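Local coordinates for Sys-1 protein (Caenorhabditis elegans, PDB 3C2G) that acts as a beta-catenin-type transcription coregulator in the Wnt signalling asymmetry pathway, binding the TCF factor POP-1 directly and activating or repressing target genes, at residues L55-Y59 with Q100-M104; A75-Y79 with M133-Q139; R116-N121 with H163-L169; S174-N178 with K227-V231; D206-W210 with T222-I226. The contacts are given in a common frame with arbitrary orientation. Numbering follows the deposited sequence.

Contact 1 (L55-Y59 with Q100-M104); sequences LNIIY and QVVQM
In the armadillo domain of this beta-catenin, an all-helical superhelical stack of repeats, helix 47-62 meets the short helix 98-103 near the N-terminal end. Residues 55-59 are helical, with Tyr59 N bonded to Leu55 O at 2.9 Å; residues 100-103 are helical, and Met104 N lies 3.2 Å from Val101 O. The backbones stay apart: the closest CA pair, Leu55 and Val101, is 7.4 Å apart, so side chains fill the gap, burying 255 Å². Polar ends bond outside the contact: Gln100 NE2 to Gln52 OE1 and Pro48 O of helix 47-62, Asn56 OD1 to Gln52 NE2, and Tyr59 OH to Gln113 O, ahead of helix 115-122. In the apolar packing, Leu55 (m, t) sets CD1 4.0 Å from Met104 CG and CD2 4.3 Å from Val101 CG2; CD1 also makes van der Waals contact with the backbone at Gln100 O, 3.6 Å away. Phe88 of helix 71-90 packs on the same leucine. Met104, a selenomethionine, folds back in an m, m, m rotamer into the space between Leu55, Asn56 and Tyr59. Its SE stands 4.2 Å from Asn56 OD1, and its terminal CE is 3.9 Å from Leu55 O and 3.5 Å from Tyr59 CB.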
# COMPACT_ATOMS: atom_id res chain seq x y z
N LEU A 55 36.87 -17.42 -12.58
CA LEU A 55 35.46 -17.72 -12.79
C LEU A 55 35.34 -19.00 -13.59
O LEU A 55 34.50 -19.86 -13.30
CB LEU A 55 34.73 -16.57 -13.48
CG LEU A 55 34.48 -15.27 -12.69
CD1 LEU A 55 33.80 -14.22 -13.57
CD2 LEU A 55 33.67 -15.53 -11.42
N ASN A 56 36.20 -19.13 -14.60
CA ASN A 56 36.15 -20.30 -15.46
C ASN A 56 36.53 -21.57 -14.73
O ASN A 56 36.02 -22.64 -15.06
CB ASN A 56 37.00 -20.10 -16.72
CG ASN A 56 36.30 -19.25 -17.77
OD1 ASN A 56 35.10 -18.96 -17.66
ND2 ASN A 56 37.04 -18.88 -18.81
N ILE A 57 37.39 -21.45 -13.72
CA ILE A 57 37.72 -22.58 -12.86
C ILE A 57 36.58 -22.91 -11.88
O ILE A 57 36.21 -24.09 -11.71
CB ILE A 57 39.07 -22.38 -12.09
CG1 ILE A 57 40.25 -22.42 -13.08
CG2 ILE A 57 39.26 -23.47 -11.05
CD1 ILE A 57 41.60 -22.07 -12.45
N ILE A 58 36.02 -21.89 -11.25
CA ILE A 58 34.84 -22.09 -10.40
C ILE A 58 33.78 -22.90 -11.15
O ILE A 58 33.32 -23.95 -10.67
CB ILE A 58 34.28 -20.75 -9.88
CG1 ILE A 58 35.23 -20.17 -8.83
CG2 ILE A 58 32.88 -20.95 -9.32
CD1 ILE A 58 35.01 -18.73 -8.52
N TYR A 59 33.44 -22.44 -12.35
CA TYR A 59 32.46 -23.12 -13.19
C TYR A 59 32.86 -24.57 -13.47
O TYR A 59 32.09 -25.50 -13.23
CB TYR A 59 32.28 -22.34 -14.49
CG TYR A 59 31.25 -22.89 -15.45
CD1 TYR A 59 30.21 -23.71 -15.00
CD2 TYR A 59 31.29 -22.56 -16.81
CE1 TYR A 59 29.26 -24.20 -15.87
CE2 TYR A 59 30.33 -23.03 -17.69
CZ TYR A 59 29.32 -23.85 -17.21
OH TYR A 59 28.37 -24.35 -18.07
N GLN A 100 31.16 -9.59 -15.11
CA GLN A 100 31.68 -10.91 -15.48
C GLN A 100 31.05 -12.00 -14.63
O GLN A 100 30.73 -13.08 -15.15
CB GLN A 100 33.21 -10.97 -15.38
CG GLN A 100 33.95 -10.12 -16.42
CD GLN A 100 35.45 -10.20 -16.30
OE1 GLN A 100 36.13 -9.18 -16.20
NE2 GLN A 100 35.99 -11.41 -16.29
N VAL A 101 30.86 -11.71 -13.34
CA VAL A 101 30.10 -12.59 -12.45
C VAL A 101 28.68 -12.81 -12.99
O VAL A 101 28.25 -13.95 -13.15
CB VAL A 101 30.05 -12.06 -11.00
CG1 VAL A 101 29.20 -12.95 -10.10
CG2 VAL A 101 31.46 -11.95 -10.42
N VAL A 102 27.98 -11.73 -13.30
CA VAL A 102 26.63 -11.80 -13.84
C VAL A 102 26.58 -12.59 -15.16
O VAL A 102 25.65 -13.38 -15.37
CB VAL A 102 26.02 -10.38 -14.05
CG1 VAL A 102 24.62 -10.45 -14.69
CG2 VAL A 102 25.97 -9.62 -12.72
N GLN A 103 27.58 -12.38 -16.02
CA GLN A 103 27.61 -13.04 -17.33
C GLN A 103 27.73 -14.56 -17.23
O GLN A 103 27.32 -15.26 -18.15
CB GLN A 103 28.74 -12.49 -18.22
CG GLN A 103 28.45 -11.11 -18.83
CD GLN A 103 29.70 -10.44 -19.42
OE1 GLN A 103 30.81 -10.96 -19.30
NE2 GLN A 103 29.50 -9.28 -20.05
N MSE A 104 28.29 -15.05 -16.12
CA MSE A 104 28.39 -16.49 -15.87
C MSE A 104 27.02 -17.15 -15.77
O MSE A 104 26.88 -18.33 -16.04
CB MSE A 104 29.16 -16.78 -14.58
CG MSE A 104 30.65 -16.41 -14.64
SE MSE A 104 31.63 -17.28 -16.12
CE MSE A 104 31.45 -19.14 -15.56

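Contact 2 (A75-Y79 with M133-Q139); sequences AQLWY and MKHCANQ
Side-by-side packing of two nearly parallel helices, the way neighbouring armadillo repeats stack into a superhelix, joins helix 71-90 to the start of helix 134-150. The axes of the helical parts, 75-79 and 134-139, approach to 9.4 Å and cross at 19°, both running the same way. Ala75 pairs with Met133 (CA-CA 5.4 Å) and Tyr79 with Cys136 (5.5 Å). The Cys136 side chain (m) projects between the helices: its SG is 3.5 Å from Ala75 O, 3.7 Å from Tyr79 N and 4.0 Å from Trp78 CB. Met133, a selenomethionine in the m, m, m rotamer, sets SE 4.1 Å from Ala75 CB and CE 3.8 Å from Trp78 CZ3, at the indole edge. SE is 4.9 Å from the centroid of the six-membered ring, an oblique Met-aromatic contact. Farther along, Tyr79 (t) reaches across, with CD1 4.1 Å from His135 O and a ring face turned to Gln139 OE1, which is 3.3 Å from CD1. That OE1 also lies 3.1 Å from Tyr79 O, but two acceptors make no hydrogen bond. On the other aromatic residue, Trp78 NE1 bonds to Gly61 O. Leu122 of helix 115-122 covers Trp78 and Met133, while Ala27 of helix 20-37 packs on Leu77.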
# COMPACT_ATOMS: atom_id res chain seq x y z
N ALA A 75 31.26 -31.57 -1.51
CA ALA A 75 30.96 -30.47 -0.58
C ALA A 75 32.20 -29.67 -0.23
O ALA A 75 32.15 -28.45 -0.10
CB ALA A 75 30.30 -30.99 0.68
N GLN A 76 33.32 -30.37 -0.10
CA GLN A 76 34.57 -29.71 0.26
C GLN A 76 35.15 -28.89 -0.90
O GLN A 76 35.59 -27.75 -0.71
CB GLN A 76 35.58 -30.71 0.82
CG GLN A 76 36.60 -30.06 1.73
CD GLN A 76 37.61 -31.03 2.29
OE1 GLN A 76 37.31 -32.21 2.51
NE2 GLN A 76 38.82 -30.53 2.51
N LEU A 77 35.14 -29.47 -2.09
CA LEU A 77 35.60 -28.77 -3.28
C LEU A 77 34.75 -27.54 -3.52
O LEU A 77 35.28 -26.42 -3.56
CB LEU A 77 35.57 -29.71 -4.50
CG LEU A 77 35.89 -29.13 -5.89
CD1 LEU A 77 37.33 -28.69 -6.00
CD2 LEU A 77 35.57 -30.16 -6.95
N TRP A 78 33.44 -27.75 -3.65
CA TRP A 78 32.48 -26.66 -3.90
C TRP A 78 32.46 -25.59 -2.82
O TRP A 78 32.32 -24.40 -3.12
CB TRP A 78 31.07 -27.22 -4.15
CG TRP A 78 31.00 -28.20 -5.30
CD1 TRP A 78 31.93 -28.38 -6.30
CD2 TRP A 78 29.93 -29.11 -5.59
NE1 TRP A 78 31.51 -29.35 -7.18
CE2 TRP A 78 30.28 -29.81 -6.78
CE3 TRP A 78 28.72 -29.41 -4.97
CZ2 TRP A 78 29.47 -30.79 -7.34
CZ3 TRP A 78 27.89 -30.39 -5.53
CH2 TRP A 78 28.27 -31.07 -6.71
N TYR A 79 32.62 -25.98 -1.56
CA TYR A 79 32.65 -24.98 -0.50
C TYR A 79 33.76 -23.98 -0.76
O TYR A 79 33.57 -22.78 -0.52
CB TYR A 79 32.80 -25.60 0.89
CG TYR A 79 32.77 -24.56 1.99
CD1 TYR A 79 31.55 -24.14 2.54
CD2 TYR A 79 33.95 -23.98 2.46
CE1 TYR A 79 31.52 -23.16 3.54
CE2 TYR A 79 33.92 -23.01 3.47
CZ TYR A 79 32.70 -22.61 4.00
OH TYR A 79 32.65 -21.66 5.00
N MSE A 133 26.47 -30.83 2.47
CA MSE A 133 25.94 -29.94 1.45
C MSE A 133 25.18 -28.70 1.94
O MSE A 133 25.14 -27.69 1.24
CB MSE A 133 25.10 -30.74 0.46
CG MSE A 133 25.95 -31.54 -0.52
SE MSE A 133 27.03 -30.38 -1.67
CE MSE A 133 25.55 -29.54 -2.64
N LYS A 134 24.60 -28.76 3.14
CA LYS A 134 23.87 -27.62 3.70
C LYS A 134 24.73 -26.35 3.77
O LYS A 134 24.23 -25.24 3.62
CB LYS A 134 23.23 -27.95 5.07
CG LYS A 134 24.18 -27.89 6.29
CD LYS A 134 23.49 -28.22 7.61
CE LYS A 134 23.10 -29.70 7.69
NZ LYS A 134 22.69 -30.15 9.06
N HIS A 135 26.03 -26.53 3.96
CA HIS A 135 26.96 -25.40 4.01
C HIS A 135 27.22 -24.77 2.64
O HIS A 135 27.44 -23.57 2.55
CB HIS A 135 28.26 -25.81 4.69
CG HIS A 135 28.04 -26.41 6.04
ND1 HIS A 135 27.60 -25.68 7.12
CD2 HIS A 135 28.17 -27.69 6.48
CE1 HIS A 135 27.48 -26.48 8.17
NE2 HIS A 135 27.83 -27.70 7.81
N CYS A 136 27.16 -25.58 1.59
CA CYS A 136 27.22 -25.07 0.22
C CYS A 136 25.98 -24.27 -0.13
O CYS A 136 26.08 -23.17 -0.68
CB CYS A 136 27.43 -26.21 -0.79
SG CYS A 136 29.10 -26.90 -0.71
N ALA A 137 24.82 -24.82 0.21
CA ALA A 137 23.54 -24.13 0.08
C ALA A 137 23.58 -22.74 0.72
O ALA A 137 23.21 -21.75 0.08
CB ALA A 137 22.44 -24.96 0.71
N ASN A 138 24.04 -22.68 1.96
CA ASN A 138 24.01 -21.42 2.70
C ASN A 138 24.88 -20.38 2.04
O ASN A 138 24.59 -19.19 2.07
CB ASN A 138 24.44 -21.62 4.16
CG ASN A 138 24.49 -20.31 4.93
OD1 ASN A 138 25.56 -19.88 5.40
ND2 ASN A 138 23.33 -19.63 5.05
N GLN A 139 25.94 -20.84 1.40
CA GLN A 139 26.86 -19.98 0.71
C GLN A 139 26.29 -19.44 -0.61
O GLN A 139 26.51 -18.29 -0.96
CB GLN A 139 28.15 -20.73 0.44
CG GLN A 139 29.34 -19.83 0.46
CD GLN A 139 30.56 -20.52 0.96
OE1 GLN A 139 30.87 -21.66 0.55
NE2 GLN A 139 31.29 -19.85 1.84

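Contact 3 (R116-N121 with H163-L169); sequences RELICN and HLKFEKL
Arg116 NH1 donates to His163 O at 2.8 Å (N-H...O angle 134°), holding the extended side chain (p, t, t) against the C-terminal end of helix 154-164. A salt bridge, long at 3.4 Å and with only a weak hydrogen bond, joins Glu117 OE2 to Lys168 NZ. Between these polar pairs sits Phe166. The Arg116 guanidinium lies flat on its ring, centres 4.0 Å apart and planes at 9°, a stacked cation-pi contact; Arg116 CD adds a CH-pi contact 3.7 Å from the ring centroid. Phe166 is extended (phi/psi -142/146) and occupies the N-cap position of helix 167-174, after Lys165 at the centre of an inverse gamma turn; its CA-CB bond points toward residues 116-121, and the p rotamer lays the ring against Arg116. The sharp break between two helices suits the angular helix connections of armadillo repeats, and helix 115-122 packs against that corner, burying 440 Å². Its residues 116-121 are helical, with Cys120 N bonded to Arg116 O at 2.9 Å. The nearest CA pairs are Arg116-Leu164 (7.6 Å), Glu117-Lys168 (7.4 Å) and Cys120-Leu169 (5.9 Å). Where the backbones are closest, Cys120 CB meets Phe166 CZ at 4.2 Å and Leu169 CD1 at 4.1 Å, while its SG is 3.8 Å from Leu169 CA and 3.9 Å from Lys168 CG. At the periphery, Lys168 (t, t, t) runs past Asn121, CE 3.7 Å from ND2.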
# COMPACT_ATOMS: atom_id res chain seq x y z
N ARG A 116 24.01 -21.60 -14.22
CA ARG A 116 22.82 -21.26 -13.44
C ARG A 116 22.12 -22.50 -12.87
O ARG A 116 21.61 -22.46 -11.76
CB ARG A 116 21.86 -20.38 -14.24
CG ARG A 116 21.19 -21.05 -15.44
CD ARG A 116 20.27 -20.06 -16.12
NE ARG A 116 19.41 -20.68 -17.13
CZ ARG A 116 18.54 -20.02 -17.89
NH1 ARG A 116 18.38 -18.71 -17.78
NH2 ARG A 116 17.81 -20.68 -18.78
N GLU A 117 22.13 -23.59 -13.62
CA GLU A 117 21.46 -24.83 -13.19
C GLU A 117 22.29 -25.56 -12.14
O GLU A 117 21.74 -26.09 -11.18
CB GLU A 117 21.12 -25.74 -14.38
CG GLU A 117 20.23 -25.04 -15.43
CD GLU A 117 19.31 -25.98 -16.21
OE1 GLU A 117 18.78 -25.55 -17.26
OE2 GLU A 117 19.12 -27.15 -15.80
N LEU A 118 23.60 -25.57 -12.31
CA LEU A 118 24.46 -26.11 -11.26
C LEU A 118 24.26 -25.34 -9.95
O LEU A 118 24.12 -25.95 -8.89
CB LEU A 118 25.94 -26.07 -11.68
CG LEU A 118 26.42 -26.94 -12.85
CD1 LEU A 118 27.88 -26.63 -13.14
CD2 LEU A 118 26.24 -28.44 -12.58
N ILE A 119 24.25 -24.00 -10.04
CA ILE A 119 24.10 -23.13 -8.88
C ILE A 119 22.75 -23.37 -8.22
O ILE A 119 22.66 -23.74 -7.05
CB ILE A 119 24.26 -21.63 -9.26
CG1 ILE A 119 25.74 -21.27 -9.44
CG2 ILE A 119 23.60 -20.71 -8.23
CD1 ILE A 119 26.53 -21.13 -8.17
N CYS A 120 21.69 -23.19 -9.00
CA CYS A 120 20.35 -23.37 -8.52
C CYS A 120 20.15 -24.77 -7.92
O CYS A 120 19.36 -24.95 -6.98
CB CYS A 120 19.35 -23.05 -9.63
SG CYS A 120 17.99 -24.19 -9.74
N ASN A 121 20.88 -25.75 -8.42
CA ASN A 121 20.84 -27.09 -7.84
C ASN A 121 21.39 -27.17 -6.42
O ASN A 121 20.93 -27.99 -5.63
CB ASN A 121 21.54 -28.10 -8.71
CG ASN A 121 20.94 -29.48 -8.57
OD1 ASN A 121 21.36 -30.28 -7.71
ND2 ASN A 121 19.91 -29.75 -9.36
N HIS A 163 18.38 -13.76 -16.52
CA HIS A 163 19.07 -15.05 -16.35
C HIS A 163 18.42 -15.97 -15.33
O HIS A 163 18.49 -17.20 -15.45
CB HIS A 163 20.54 -14.83 -15.97
CG HIS A 163 21.34 -14.05 -16.98
ND1 HIS A 163 22.41 -13.27 -16.63
CD2 HIS A 163 21.21 -13.94 -18.32
CE1 HIS A 163 22.91 -12.70 -17.71
NE2 HIS A 163 22.20 -13.09 -18.75
N LEU A 164 17.79 -15.39 -14.32
CA LEU A 164 17.17 -16.14 -13.23
C LEU A 164 15.80 -16.73 -13.55
O LEU A 164 15.34 -17.64 -12.86
CB LEU A 164 17.06 -15.26 -11.98
CG LEU A 164 18.39 -14.82 -11.39
CD1 LEU A 164 18.16 -13.99 -10.16
CD2 LEU A 164 19.28 -16.02 -11.07
N LYS A 165 15.15 -16.22 -14.59
CA LYS A 165 13.79 -16.66 -14.90
C LYS A 165 13.78 -17.91 -15.76
O LYS A 165 13.65 -17.83 -16.98
CB LYS A 165 12.99 -15.52 -15.54
CG LYS A 165 12.59 -14.46 -14.52
CD LYS A 165 12.32 -13.14 -15.17
CE LYS A 165 12.60 -12.02 -14.19
NZ LYS A 165 12.23 -10.72 -14.75
N PHE A 166 13.92 -19.05 -15.10
CA PHE A 166 13.78 -20.35 -15.75
C PHE A 166 13.09 -21.33 -14.80
O PHE A 166 13.27 -21.25 -13.59
CB PHE A 166 15.14 -20.90 -16.26
CG PHE A 166 16.21 -21.02 -15.20
CD1 PHE A 166 16.65 -22.26 -14.78
CD2 PHE A 166 16.81 -19.88 -14.65
CE1 PHE A 166 17.65 -22.38 -13.81
CE2 PHE A 166 17.82 -19.99 -13.67
CZ PHE A 166 18.23 -21.24 -13.26
N GLU A 167 12.30 -22.23 -15.36
CA GLU A 167 11.43 -23.11 -14.57
C GLU A 167 12.13 -23.77 -13.37
O GLU A 167 11.60 -23.75 -12.25
CB GLU A 167 10.75 -24.16 -15.46
N LYS A 168 13.31 -24.35 -13.60
CA LYS A 168 14.05 -25.10 -12.56
C LYS A 168 14.28 -24.28 -11.30
O LYS A 168 14.10 -24.78 -10.19
CB LYS A 168 15.38 -25.62 -13.10
CG LYS A 168 16.11 -26.60 -12.18
CD LYS A 168 17.44 -27.06 -12.82
CE LYS A 168 18.01 -28.31 -12.13
NZ LYS A 168 18.80 -29.17 -13.10
N LEU A 169 14.65 -23.01 -11.48
CA LEU A 169 14.87 -22.13 -10.35
C LEU A 169 13.58 -21.75 -9.58
O LEU A 169 13.58 -21.72 -8.35
CB LEU A 169 15.68 -20.90 -10.76
CG LEU A 169 15.94 -19.82 -9.71
CD1 LEU A 169 16.54 -20.37 -8.42
CD2 LEU A 169 16.85 -18.77 -10.29

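Contact 4 (S174-N178 with K227-V231); sequences SEYFN and KLNAV
Within the armadillo repeat stack, segment 174-178, which carries the chain on from helix 167-174, packs on helix 224-239, and a lysine ties the two together. In it Phe177 N bonds to Ser174 O at 2.8 Å and Asn178 N to Glu175 O at 3.3 Å; residues 227-231 are helical, Val231 N to Lys227 O at 3.1 Å. The nearest CA pair is Phe177-Lys227, 5.7 Å. Lys227 (m, t, t, t) stretches across to residues 174-178 so that its NZ donates to Asn178 OD1 at 3.1 Å and weakly to Ser174 O at 3.3 Å; Ser174 O thus receives both this ammonium and Phe177 N. Within the two segments the ammonium meets neutral oxygens, not a carboxylate. The hydroxyls bond to other partners: Ser174 OG to Val170 O, Tyr176 OH to Ile123 O and Gln128 NE2. Beside the polar end, Phe177 (m) supplies most of the apolar contact. Its CB is 3.9 Å from Lys227 CD and its CD1 4.0 Å from Val231 CG2. Ile186 and Ile190 also pack on this phenylalanine. Over one face of the Phe177 ring, Leu228 CD2 makes a CH-pi contact, 3.8 Å from the centroid and 13° off the normal.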
# COMPACT_ATOMS: atom_id res chain seq x y z
N SER A 174 10.14 -22.53 -4.87
CA SER A 174 8.77 -22.77 -4.43
C SER A 174 8.67 -23.96 -3.51
O SER A 174 7.76 -24.03 -2.69
CB SER A 174 7.85 -23.00 -5.62
OG SER A 174 7.67 -21.79 -6.33
N GLU A 175 9.58 -24.92 -3.66
CA GLU A 175 9.53 -26.13 -2.85
C GLU A 175 9.69 -25.77 -1.37
O GLU A 175 9.22 -26.49 -0.50
CB GLU A 175 10.56 -27.17 -3.32
CG GLU A 175 10.31 -28.58 -2.76
CD GLU A 175 11.29 -29.65 -3.29
OE1 GLU A 175 11.83 -29.49 -4.42
OE2 GLU A 175 11.50 -30.67 -2.57
N TYR A 176 10.32 -24.64 -1.08
CA TYR A 176 10.45 -24.17 0.29
C TYR A 176 9.12 -23.67 0.86
O TYR A 176 8.99 -23.50 2.07
CB TYR A 176 11.49 -23.07 0.42
CG TYR A 176 12.93 -23.52 0.33
CD1 TYR A 176 13.69 -23.70 1.49
CD2 TYR A 176 13.55 -23.72 -0.91
CE1 TYR A 176 15.02 -24.06 1.42
CE2 TYR A 176 14.86 -24.10 -0.98
CZ TYR A 176 15.60 -24.27 0.18
OH TYR A 176 16.93 -24.64 0.12
N PHE A 177 8.14 -23.45 -0.00
CA PHE A 177 6.83 -23.00 0.46
C PHE A 177 5.81 -24.13 0.52
O PHE A 177 4.61 -23.88 0.70
CB PHE A 177 6.34 -21.82 -0.38
CG PHE A 177 7.17 -20.58 -0.24
CD1 PHE A 177 7.83 -20.28 0.95
CD2 PHE A 177 7.28 -19.68 -1.30
CE1 PHE A 177 8.60 -19.14 1.08
CE2 PHE A 177 8.04 -18.52 -1.17
CZ PHE A 177 8.70 -18.25 0.03
N ASN A 178 6.28 -25.37 0.38
CA ASN A 178 5.40 -26.53 0.48
C ASN A 178 4.91 -26.74 1.91
O ASN A 178 5.66 -26.51 2.86
CB ASN A 178 6.05 -27.79 -0.10
CG ASN A 178 5.99 -27.85 -1.63
OD1 ASN A 178 5.34 -27.03 -2.28
ND2 ASN A 178 6.68 -28.83 -2.22
N LYS A 227 0.09 -21.26 -0.94
CA LYS A 227 1.35 -21.62 -0.30
C LYS A 227 1.78 -20.58 0.72
O LYS A 227 2.08 -20.93 1.87
CB LYS A 227 2.45 -21.81 -1.34
CG LYS A 227 2.36 -23.11 -2.12
CD LYS A 227 3.68 -23.28 -2.88
CE LYS A 227 3.58 -24.26 -4.02
NZ LYS A 227 4.95 -24.74 -4.34
N LEU A 228 1.76 -19.31 0.33
CA LEU A 228 2.15 -18.26 1.24
C LEU A 228 1.22 -18.17 2.46
O LEU A 228 1.70 -17.92 3.57
CB LEU A 228 2.29 -16.93 0.51
CG LEU A 228 3.52 -16.91 -0.42
CD1 LEU A 228 3.64 -15.59 -1.18
CD2 LEU A 228 4.83 -17.21 0.36
N ASN A 229 -0.08 -18.43 2.25
CA ASN A 229 -1.03 -18.49 3.35
C ASN A 229 -0.72 -19.59 4.35
O ASN A 229 -0.82 -19.38 5.54
CB ASN A 229 -2.48 -18.65 2.86
CG ASN A 229 -3.09 -17.33 2.40
OD1 ASN A 229 -2.53 -16.25 2.60
ND2 ASN A 229 -4.25 -17.41 1.76
N ALA A 230 -0.35 -20.78 3.86
CA ALA A 230 -0.08 -21.89 4.76
C ALA A 230 1.23 -21.67 5.54
O ALA A 230 1.36 -22.12 6.67
CB ALA A 230 -0.08 -23.20 4.03
N VAL A 231 2.15 -20.93 4.93
CA VAL A 231 3.41 -20.56 5.56
C VAL A 231 3.18 -19.53 6.68
O VAL A 231 3.74 -19.67 7.78
CB VAL A 231 4.45 -20.05 4.50
CG1 VAL A 231 5.66 -19.44 5.17
CG2 VAL A 231 4.87 -21.18 3.56

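Contact 5 (D206-W210 with T222-I226); sequences DYFIW and TGLII
Residues 206-210 form the last turn of helix 202-210, with Trp210 N bonded to Asp206 O at 3.0 Å; 222-223 lead into helix 224-239, whose first residues are 224-226, with Gly223 (phi/psi -94/175) at its N-cap position. The end of one helix meets the start of the next: Ile209 and Gly223 have CA atoms 5.0 Å apart. Leu224 N, a first-turn amide, which has no acceptor within its own helix, donates to Phe208 O at 2.9 Å and 158°. A water bridges the next pair, giving a proton to Ile209 O at 3.0 Å and accepting one from Ile225 N at 3.1 Å. Gly223 CA comes to 3.2 Å from Phe208 O; a CB would clash with the oxygens of Phe208 and Ile209, so the absent side chain permits the approach. Phe208 CB touches Leu224 CD1 at 4.0 Å and Ile209 (m, t) touches Ile225 (m, t), CG2 to CD1 3.6 Å. The arrangement is a buried helix-helix junction of the armadillo domain, closing an 11-residue connection without helix or strand. Leu270 of helix 251-270 covers Phe208 and Leu224, Phe194 of helix 189-198 meets Phe208 edge-to-face, and helix 274-282 packs on Ile209 and Ile225.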
# COMPACT_ATOMS: atom_id res chain seq x y z
N ASP A 206 1.29 -13.09 -12.13
CA ASP A 206 0.16 -13.90 -12.57
C ASP A 206 0.53 -15.35 -12.80
O ASP A 206 -0.31 -16.23 -12.68
CB ASP A 206 -0.47 -13.33 -13.83
CG ASP A 206 -1.35 -12.13 -13.55
OD1 ASP A 206 -1.68 -11.88 -12.37
OD2 ASP A 206 -1.72 -11.44 -14.51
N TYR A 207 1.78 -15.62 -13.16
CA TYR A 207 2.19 -17.00 -13.29
C TYR A 207 2.27 -17.65 -11.91
O TYR A 207 1.81 -18.77 -11.72
CB TYR A 207 3.50 -17.18 -14.08
CG TYR A 207 3.93 -18.63 -14.12
CD1 TYR A 207 3.17 -19.58 -14.80
CD2 TYR A 207 5.08 -19.06 -13.45
CE1 TYR A 207 3.53 -20.92 -14.82
CE2 TYR A 207 5.46 -20.41 -13.47
CZ TYR A 207 4.68 -21.33 -14.16
OH TYR A 207 5.04 -22.67 -14.18
N PHE A 208 2.83 -16.92 -10.95
CA PHE A 208 2.94 -17.41 -9.58
C PHE A 208 1.60 -17.60 -8.88
O PHE A 208 1.41 -18.58 -8.17
CB PHE A 208 3.85 -16.50 -8.74
CG PHE A 208 5.30 -16.57 -9.11
CD1 PHE A 208 5.88 -17.78 -9.48
CD2 PHE A 208 6.09 -15.43 -9.07
CE1 PHE A 208 7.22 -17.84 -9.82
CE2 PHE A 208 7.43 -15.48 -9.41
CZ PHE A 208 8.00 -16.68 -9.78
N ILE A 209 0.68 -16.67 -9.10
CA ILE A 209 -0.65 -16.75 -8.52
C ILE A 209 -1.49 -17.82 -9.20
O ILE A 209 -1.90 -18.80 -8.57
CB ILE A 209 -1.38 -15.39 -8.63
CG1 ILE A 209 -0.71 -14.35 -7.75
CG2 ILE A 209 -2.84 -15.53 -8.23
CD1 ILE A 209 -1.03 -12.94 -8.18
N TRP A 210 -1.73 -17.64 -10.49
CA TRP A 210 -2.75 -18.40 -11.19
C TRP A 210 -2.24 -19.68 -11.84
O TRP A 210 -3.04 -20.57 -12.14
CB TRP A 210 -3.44 -17.50 -12.22
CG TRP A 210 -4.12 -16.33 -11.58
CD1 TRP A 210 -3.74 -15.03 -11.65
CD2 TRP A 210 -5.28 -16.37 -10.75
NE1 TRP A 210 -4.60 -14.24 -10.94
CE2 TRP A 210 -5.55 -15.04 -10.36
CE3 TRP A 210 -6.12 -17.39 -10.29
CZ2 TRP A 210 -6.64 -14.70 -9.54
CZ3 TRP A 210 -7.20 -17.06 -9.48
CH2 TRP A 210 -7.45 -15.72 -9.11
N THR A 222 -1.06 -25.13 -6.28
CA THR A 222 0.32 -25.10 -6.77
C THR A 222 0.88 -23.68 -6.79
O THR A 222 2.08 -23.47 -6.94
CB THR A 222 0.44 -25.70 -8.20
OG1 THR A 222 -0.50 -25.06 -9.08
CG2 THR A 222 0.19 -27.21 -8.19
N GLY A 223 -0.00 -22.69 -6.65
CA GLY A 223 0.40 -21.30 -6.71
C GLY A 223 0.68 -20.68 -5.36
O GLY A 223 0.46 -21.30 -4.31
N LEU A 224 1.15 -19.44 -5.39
CA LEU A 224 1.69 -18.80 -4.21
C LEU A 224 0.67 -18.30 -3.19
O LEU A 224 1.01 -18.12 -2.03
CB LEU A 224 2.65 -17.68 -4.58
CG LEU A 224 4.03 -18.14 -5.04
CD1 LEU A 224 4.99 -17.00 -4.89
CD2 LEU A 224 4.51 -19.34 -4.24
N ILE A 225 -0.56 -18.07 -3.61
CA ILE A 225 -1.53 -17.58 -2.66
C ILE A 225 -1.79 -18.66 -1.61
O ILE A 225 -1.71 -18.40 -0.41
CB ILE A 225 -2.82 -17.07 -3.34
CG1 ILE A 225 -2.51 -15.79 -4.13
CG2 ILE A 225 -3.90 -16.81 -2.31
CD1 ILE A 225 -3.73 -15.12 -4.73
N ILE A 226 -2.05 -19.89 -2.05
CA ILE A 226 -2.31 -20.98 -1.11
C ILE A 226 -1.06 -21.30 -0.28
O ILE A 226 -1.14 -21.55 0.94
CB ILE A 226 -2.85 -22.23 -1.86
CG1 ILE A 226 -4.17 -21.91 -2.58
CG2 ILE A 226 -3.01 -23.43 -0.92
CD1 ILE A 226 -5.34 -21.55 -1.65
O HOH W 1 -2.25 -19.61 -5.67

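In the fold
The five contacts follow the N-terminal part of the armadillo superhelix inward, contact 1 lying about 39 Å from the chain's centre and contact 5 about 20 Å. Contacts 1 and 2, like contacts 2 and 3, alternate their segments along the chain, with centres about 17 Å apart, so the chain passes back and forth between them. Contacts 1 and 3 touch by packing, Val102 O to His163 ND1 at 3.5 Å and Tyr59 CE1 to Leu118 CD1 at 3.9 Å. Contacts 4 and 5 share helix 224-239, centres about 10 Å apart; Lys227 CE lies 3.4 Å from Thr222 O, and Phe177 CD2 4.1 Å from Leu224 CD2. Contact 3 stands about 19 Å, centre to centre, from both.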